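Local coordinates for protein CS1 fimbrial subunit A (PDB 4HJI) that builds fimbriae of the chaperone-usher family, polar surface filaments with which enterotoxigenic bacteria colonize the epithelium of specific host organs, at residues 59-73 against 99-113. Numbering follows the deposited sequence. Where two conformers were deposited one is given.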
loop_
_atom_site.group_PDB
_atom_site.type_symbol
_atom_site.label_atom_id
_atom_site.label_comp_id
_atom_site.label_asym_id
_atom_site.label_seq_id
_atom_site.Cartn_x
_atom_site.Cartn_y
_atom_site.Cartn_z
ATOM N N VAL A 59 -0.328 -1.553 -12.946
ATOM C CA VAL A 59 0.619 -2.637 -12.924
ATOM C C VAL A 59 1.270 -2.758 -14.297
ATOM O O VAL A 59 0.578 -2.793 -15.315
ATOM C CB VAL A 59 -0.067 -3.966 -12.533
ATOM C CG1 VAL A 59 0.920 -5.114 -12.637
ATOM C CG2 VAL A 59 -0.627 -3.851 -11.129
ATOM N N HIS A 60 2.610 -2.797 -14.313
ATOM C CA HIS A 60 3.378 -3.079 -15.518
ATOM C C HIS A 60 3.893 -4.499 -15.475
ATOM O O HIS A 60 4.379 -4.937 -14.447
ATOM C CB HIS A 60 4.594 -2.194 -15.608
ATOM C CG HIS A 60 4.296 -0.802 -16.011
ATOM N ND1 HIS A 60 5.006 -0.158 -17.000
ATOM C CD2 HIS A 60 3.402 0.096 -15.536
ATOM C CE1 HIS A 60 4.534 1.066 -17.146
ATOM N NE2 HIS A 60 3.572 1.250 -16.262
ATOM N N THR A 61 3.780 -5.216 -16.581
ATOM C CA THR A 61 4.308 -6.566 -16.629
ATOM C C THR A 61 4.952 -6.852 -17.966
ATOM O O THR A 61 4.626 -6.203 -18.962
ATOM C CB THR A 61 3.193 -7.595 -16.345
ATOM O OG1 THR A 61 3.736 -8.924 -16.310
ATOM C CG2 THR A 61 2.062 -7.512 -17.397
ATOM N N ASN A 62 5.844 -7.843 -17.974
ATOM C CA ASN A 62 6.394 -8.388 -19.213
ATOM C C ASN A 62 5.663 -9.633 -19.714
ATOM O O ASN A 62 6.099 -10.237 -20.688
ATOM C CB ASN A 62 7.894 -8.684 -19.066
ATOM C CG ASN A 62 8.182 -9.912 -18.223
ATOM O OD1 ASN A 62 7.269 -10.630 -17.783
ATOM N ND2 ASN A 62 9.465 -10.162 -17.988
ATOM N N ASP A 63 4.571 -10.010 -19.046
ATOM C CA ASP A 63 3.715 -11.101 -19.507
ATOM C C ASP A 63 2.261 -10.859 -19.121
ATOM O O ASP A 63 1.850 -11.055 -17.967
ATOM C CB ASP A 63 4.193 -12.454 -18.982
ATOM C CG ASP A 63 3.484 -13.633 -19.657
ATOM O OD1 ASP A 63 2.485 -13.433 -20.389
ATOM O OD2 ASP A 63 3.933 -14.780 -19.459
ATOM N N SER A 64 1.487 -10.460 -20.124
ATOM C CA SER A 64 0.085 -10.116 -19.961
ATOM C C SER A 64 -0.829 -11.334 -19.749
ATOM O O SER A 64 -2.005 -11.172 -19.416
ATOM C CB SER A 64 -0.388 -9.322 -21.179
ATOM O OG SER A 64 -1.799 -9.224 -21.196
ATOM N N ASP A 65 -0.293 -12.536 -19.959
ATOM C CA ASP A 65 -1.020 -13.774 -19.672
ATOM C C ASP A 65 -0.995 -14.112 -18.190
ATOM O O ASP A 65 -1.849 -14.863 -17.709
ATOM C CB ASP A 65 -0.427 -14.951 -20.453
ATOM C CG ASP A 65 -0.923 -15.021 -21.886
ATOM O OD1 ASP A 65 -1.690 -14.131 -22.317
ATOM O OD2 ASP A 65 -0.546 -15.985 -22.584
ATOM N N LYS A 66 0.003 -13.588 -17.487
ATOM C CA LYS A 66 0.147 -13.797 -16.049
ATOM C C LYS A 66 -0.532 -12.682 -15.252
ATOM O O LYS A 66 -0.620 -11.523 -15.695
ATOM C CB LYS A 66 1.631 -13.876 -15.653
ATOM C CG LYS A 66 2.219 -15.278 -15.601
ATOM C CD LYS A 66 2.096 -15.994 -16.922
ATOM C CE LYS A 66 2.595 -17.426 -16.840
ATOM N NZ LYS A 66 2.252 -18.157 -18.085
ATOM N N GLY A 67 -1.002 -13.050 -14.066
ATOM C CA GLY A 67 -1.500 -12.095 -13.097
ATOM C C GLY A 67 -0.375 -11.647 -12.188
ATOM O O GLY A 67 0.816 -11.790 -12.525
ATOM N N VAL A 68 -0.732 -11.087 -11.043
ATOM C CA VAL A 68 0.275 -10.703 -10.055
ATOM C C VAL A 68 -0.149 -11.146 -8.671
ATOM O O VAL A 68 -1.340 -11.202 -8.366
ATOM C CB VAL A 68 0.596 -9.191 -10.049
ATOM C CG1 VAL A 68 1.173 -8.800 -11.398
ATOM C CG2 VAL A 68 -0.619 -8.349 -9.679
ATOM N N VAL A 69 0.843 -11.482 -7.860
ATOM C CA VAL A 69 0.636 -11.831 -6.471
ATOM C C VAL A 69 1.100 -10.643 -5.671
ATOM O O VAL A 69 2.194 -10.138 -5.906
ATOM C CB VAL A 69 1.477 -13.062 -6.088
ATOM C CG1 VAL A 69 1.320 -13.404 -4.619
ATOM C CG2 VAL A 69 1.127 -14.227 -6.995
ATOM N N VAL A 70 0.265 -10.192 -4.746
ATOM C CA VAL A 70 0.533 -8.997 -3.966
ATOM C C VAL A 70 0.372 -9.284 -2.495
ATOM O O VAL A 70 -0.623 -9.891 -2.067
ATOM C CB VAL A 70 -0.423 -7.865 -4.330
ATOM C CG1 VAL A 70 0.045 -6.554 -3.718
ATOM C CG2 VAL A 70 -0.502 -7.737 -5.843
ATOM N N LYS A 71 1.339 -8.838 -1.717
ATOM C CA LYS A 71 1.300 -9.012 -0.282
ATOM C C LYS A 71 2.069 -7.900 0.397
ATOM O O LYS A 71 2.722 -7.103 -0.279
ATOM C CB LYS A 71 1.896 -10.377 0.096
ATOM C CG LYS A 71 3.378 -10.488 -0.192
ATOM C CD LYS A 71 3.913 -11.891 0.047
ATOM C CE LYS A 71 5.428 -11.863 -0.024
ATOM N NZ LYS A 71 6.076 -13.193 -0.043
ATOM N N LEU A 72 1.973 -7.849 1.722
ATOM C CA LEU A 72 2.791 -6.965 2.557
ATOM C C LEU A 72 3.914 -7.787 3.161
ATOM O O LEU A 72 3.748 -8.953 3.445
ATOM C CB LEU A 72 1.960 -6.364 3.685
ATOM C CG LEU A 72 0.725 -5.596 3.231
ATOM C CD1 LEU A 72 -0.213 -5.285 4.398
ATOM C CD2 LEU A 72 1.120 -4.333 2.493
ATOM N N SER A 73 5.077 -7.182 3.360
ATOM C CA SER A 73 6.193 -7.913 3.964
ATOM C C SER A 73 6.046 -8.001 5.479
ATOM O O SER A 73 6.720 -8.797 6.118
ATOM C CB SER A 73 7.515 -7.220 3.638
ATOM O OG SER A 73 7.630 -6.065 4.426
ATOM N N LEU A 99 -4.921 -6.363 1.589
ATOM C CA LEU A 99 -3.650 -7.053 1.583
ATOM C C LEU A 99 -3.289 -7.514 2.995
ATOM O O LEU A 99 -3.801 -7.015 3.995
ATOM C CB LEU A 99 -2.565 -6.119 1.062
ATOM C CG LEU A 99 -2.722 -5.547 -0.356
ATOM C CD1 LEU A 99 -1.528 -4.665 -0.703
ATOM C CD2 LEU A 99 -2.927 -6.634 -1.398
ATOM N N SER A 100 -2.426 -8.519 3.059
ATOM C CA SER A 100 -1.891 -9.030 4.318
ATOM C C SER A 100 -0.517 -9.633 4.001
ATOM O O SER A 100 -0.058 -9.562 2.861
ATOM C CB SER A 100 -2.814 -10.087 4.903
ATOM O OG SER A 100 -2.854 -11.225 4.071
ATOM N N THR A 101 0.072 -10.319 4.981
ATOM C CA THR A 101 1.352 -10.995 4.763
ATOM C C THR A 101 1.151 -12.292 3.960
ATOM O O THR A 101 2.118 -12.933 3.580
ATOM C CB THR A 101 2.087 -11.287 6.089
ATOM O OG1 THR A 101 1.207 -11.944 7.026
ATOM C CG2 THR A 101 2.625 -10.005 6.697
ATOM N N THR A 102 -0.099 -12.696 3.725
ATOM C CA THR A 102 -0.386 -13.777 2.816
ATOM C C THR A 102 -0.699 -13.238 1.450
ATOM O O THR A 102 -1.581 -12.378 1.302
ATOM C CB THR A 102 -1.626 -14.568 3.282
ATOM O OG1 THR A 102 -1.447 -14.973 4.636
ATOM C CG2 THR A 102 -1.854 -15.784 2.412
ATOM N N GLY A 103 0.004 -13.746 0.445
ATOM C CA GLY A 103 -0.176 -13.244 -0.907
ATOM C C GLY A 103 -1.568 -13.493 -1.430
ATOM O O GLY A 103 -2.174 -14.532 -1.134
ATOM N N ILE A 104 -2.084 -12.512 -2.170
ATOM C CA ILE A 104 -3.282 -12.700 -2.968
ATOM C C ILE A 104 -2.936 -12.547 -4.446
ATOM O O ILE A 104 -2.068 -11.752 -4.818
ATOM C CB ILE A 104 -4.436 -11.757 -2.546
ATOM C CG1 ILE A 104 -4.199 -10.294 -2.920
ATOM C CG2 ILE A 104 -4.694 -11.875 -1.049
ATOM C CD1 ILE A 104 -5.446 -9.454 -2.729
ATOM N N THR A 105 -3.612 -13.331 -5.277
ATOM C CA THR A 105 -3.413 -13.281 -6.710
ATOM C C THR A 105 -4.517 -12.458 -7.342
ATOM O O THR A 105 -5.703 -12.643 -7.047
ATOM C CB THR A 105 -3.386 -14.676 -7.346
ATOM O OG1 THR A 105 -2.310 -15.435 -6.785
ATOM C CG2 THR A 105 -3.188 -14.562 -8.855
ATOM N N ILE A 106 -4.122 -11.537 -8.209
ATOM C CA ILE A 106 -5.058 -10.780 -9.023
ATOM C C ILE A 106 -4.918 -11.304 -10.451
ATOM O O ILE A 106 -3.860 -11.143 -11.063
ATOM C CB ILE A 106 -4.753 -9.280 -8.913
ATOM C CG1 ILE A 106 -5.009 -8.835 -7.464
ATOM C CG2 ILE A 106 -5.601 -8.464 -9.884
ATOM C CD1 ILE A 106 -4.038 -7.809 -6.983
ATOM N N ASP A 107 -5.967 -11.962 -10.956
ATOM C CA ASP A 107 -5.940 -12.575 -12.291
ATOM C C ASP A 107 -5.707 -11.522 -13.365
ATOM O O ASP A 107 -6.172 -10.383 -13.242
ATOM C CB ASP A 107 -7.259 -13.300 -12.602
ATOM C CG ASP A 107 -7.213 -14.073 -13.927
ATOM O OD1 ASP A 107 -7.764 -13.591 -14.946
ATOM O OD2 ASP A 107 -6.630 -15.181 -13.963
ATOM N N SER A 108 -5.013 -11.922 -14.428
ATOM C CA SER A 108 -4.786 -11.038 -15.577
ATOM C C SER A 108 -6.082 -10.455 -16.152
ATOM O O SER A 108 -6.105 -9.296 -16.527
ATOM C CB SER A 108 -3.975 -11.746 -16.668
ATOM O OG SER A 108 -4.539 -12.991 -17.025
ATOM N N ASN A 109 -7.169 -11.232 -16.201
ATOM C CA ASN A 109 -8.422 -10.700 -16.743
ATOM C C ASN A 109 -8.983 -9.497 -15.959
ATOM O O ASN A 109 -9.618 -8.631 -16.540
ATOM C CB ASN A 109 -9.478 -11.806 -16.895
ATOM C CG ASN A 109 -9.105 -12.809 -17.964
ATOM O OD1 ASN A 109 -8.616 -12.436 -19.030
ATOM N ND2 ASN A 109 -9.336 -14.088 -17.691
ATOM N N ASP A 110 -8.731 -9.465 -14.653
ATOM C CA ASP A 110 -9.184 -8.378 -13.786
ATOM C C ASP A 110 -8.283 -7.133 -13.874
ATOM O O ASP A 110 -8.655 -6.066 -13.386
ATOM C CB ASP A 110 -9.258 -8.868 -12.335
ATOM C CG ASP A 110 -9.750 -7.795 -11.378
ATOM O OD1 ASP A 110 -9.702 -8.026 -10.151
ATOM O OD2 ASP A 110 -10.180 -6.719 -11.844
ATOM N N LEU A 111 -7.108 -7.271 -14.488
ATOM C CA LEU A 111 -6.187 -6.137 -14.674
ATOM C C LEU A 111 -6.381 -5.412 -15.999
ATOM O O LEU A 111 -5.889 -4.299 -16.164
ATOM C CB LEU A 111 -4.745 -6.594 -14.517
ATOM C CG LEU A 111 -4.404 -6.953 -13.063
ATOM C CD1 LEU A 111 -3.196 -7.872 -13.006
ATOM C CD2 LEU A 111 -4.192 -5.724 -12.190
ATOM N N ASN A 112 -7.102 -6.032 -16.937
ATOM C CA ASN A 112 -7.457 -5.386 -18.205
ATOM C C ASN A 112 -6.231 -4.798 -18.911
ATOM O O ASN A 112 -6.197 -3.605 -19.204
ATOM C CB ASN A 112 -8.486 -4.271 -17.973
ATOM C CG ASN A 112 -9.744 -4.759 -17.291
ATOM O OD1 ASN A 112 -10.446 -5.639 -17.794
ATOM N ND2 ASN A 112 -10.056 -4.160 -16.156
ATOM N N PHE A 113 -5.239 -5.643 -19.179
ATOM C CA PHE A 113 -3.936 -5.192 -19.676
ATOM C C PHE A 113 -4.039 -4.599 -21.075
ATOM O O PHE A 113 -4.599 -5.227 -21.972
ATOM C CB PHE A 113 -2.918 -6.340 -19.688
ATOM C CG PHE A 113 -2.292 -6.627 -18.344
ATOM C CD1 PHE A 113 -1.435 -5.704 -17.750
ATOM C CD2 PHE A 113 -2.516 -7.839 -17.696
ATOM C CE1 PHE A 113 -0.847 -5.958 -16.525
ATOM C CE2 PHE A 113 -1.933 -8.102 -16.467
ATOM C CZ PHE A 113 -1.095 -7.169 -15.881
HETATM O O HOH W 1 -2.110 -9.886 0.373
HETATM O O HOH W 2 4.678 -11.410 3.184
#
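Val70 O is gripped by the backbone N of Ile104 across the contact, in a nearly straight bond of 3.0 Å, and approached by a bridging water 2.9 Å away. That water accepts from Ser100 N and also lies within hydrogen-bonding distance of Thr102 O, tying the turn 100-102 to the strand. Val70 N donates in turn to Ile104 O, and Val68 pairs both ways with Ile106, where Ile106 N to Val68 O is 2.8 Å. Further along, Leu72 N reaches Ser100 O from above the carbonyl plane, and a second water bridges Leu72 O and Thr101 O.

On the face that carries Val68, Val70, Ile104 and Ile106, Val70 sends its two methyls to different partners. CG1, anti to the backbone N (chi1 -169°), lies against both methyls of Leu99, while CG2 meets Ile106 CD1 at 3.7 Å; Phe94 of strand 87-94 packs on Leu99 and Ile106. Leu72 crosses Leu99 at about a right angle, its CG 4.0 Å from Leu99 CB. Val69 points to the other face, its CG2 beside Thr105 OG1.

At the far end the Phe113 ring, just past the short helix 108-111, packs against strand 49-61 and the loop 62-67 that joins it to strand 68-80. Thr61 CG2 sits over one ring face in a CH-pi contact, 3.8 Å from the centroid, and Val59 O approaches the edge near CE1. Ser64 OG lies against Phe113 CB at 3.4 Å. A serine in place of Phe113 would probably leave the Thr61 methyl without its aromatic partner and open a gap beside the loop.

The Val68-Ile106 and Val70-Ile104 backbone bonds add the short strand 104-106 antiparallel to strand 68-80, whose other edge pairs with strand 144-156, within the beta-sandwich, immunoglobulin-like fold of chaperone-usher pilins.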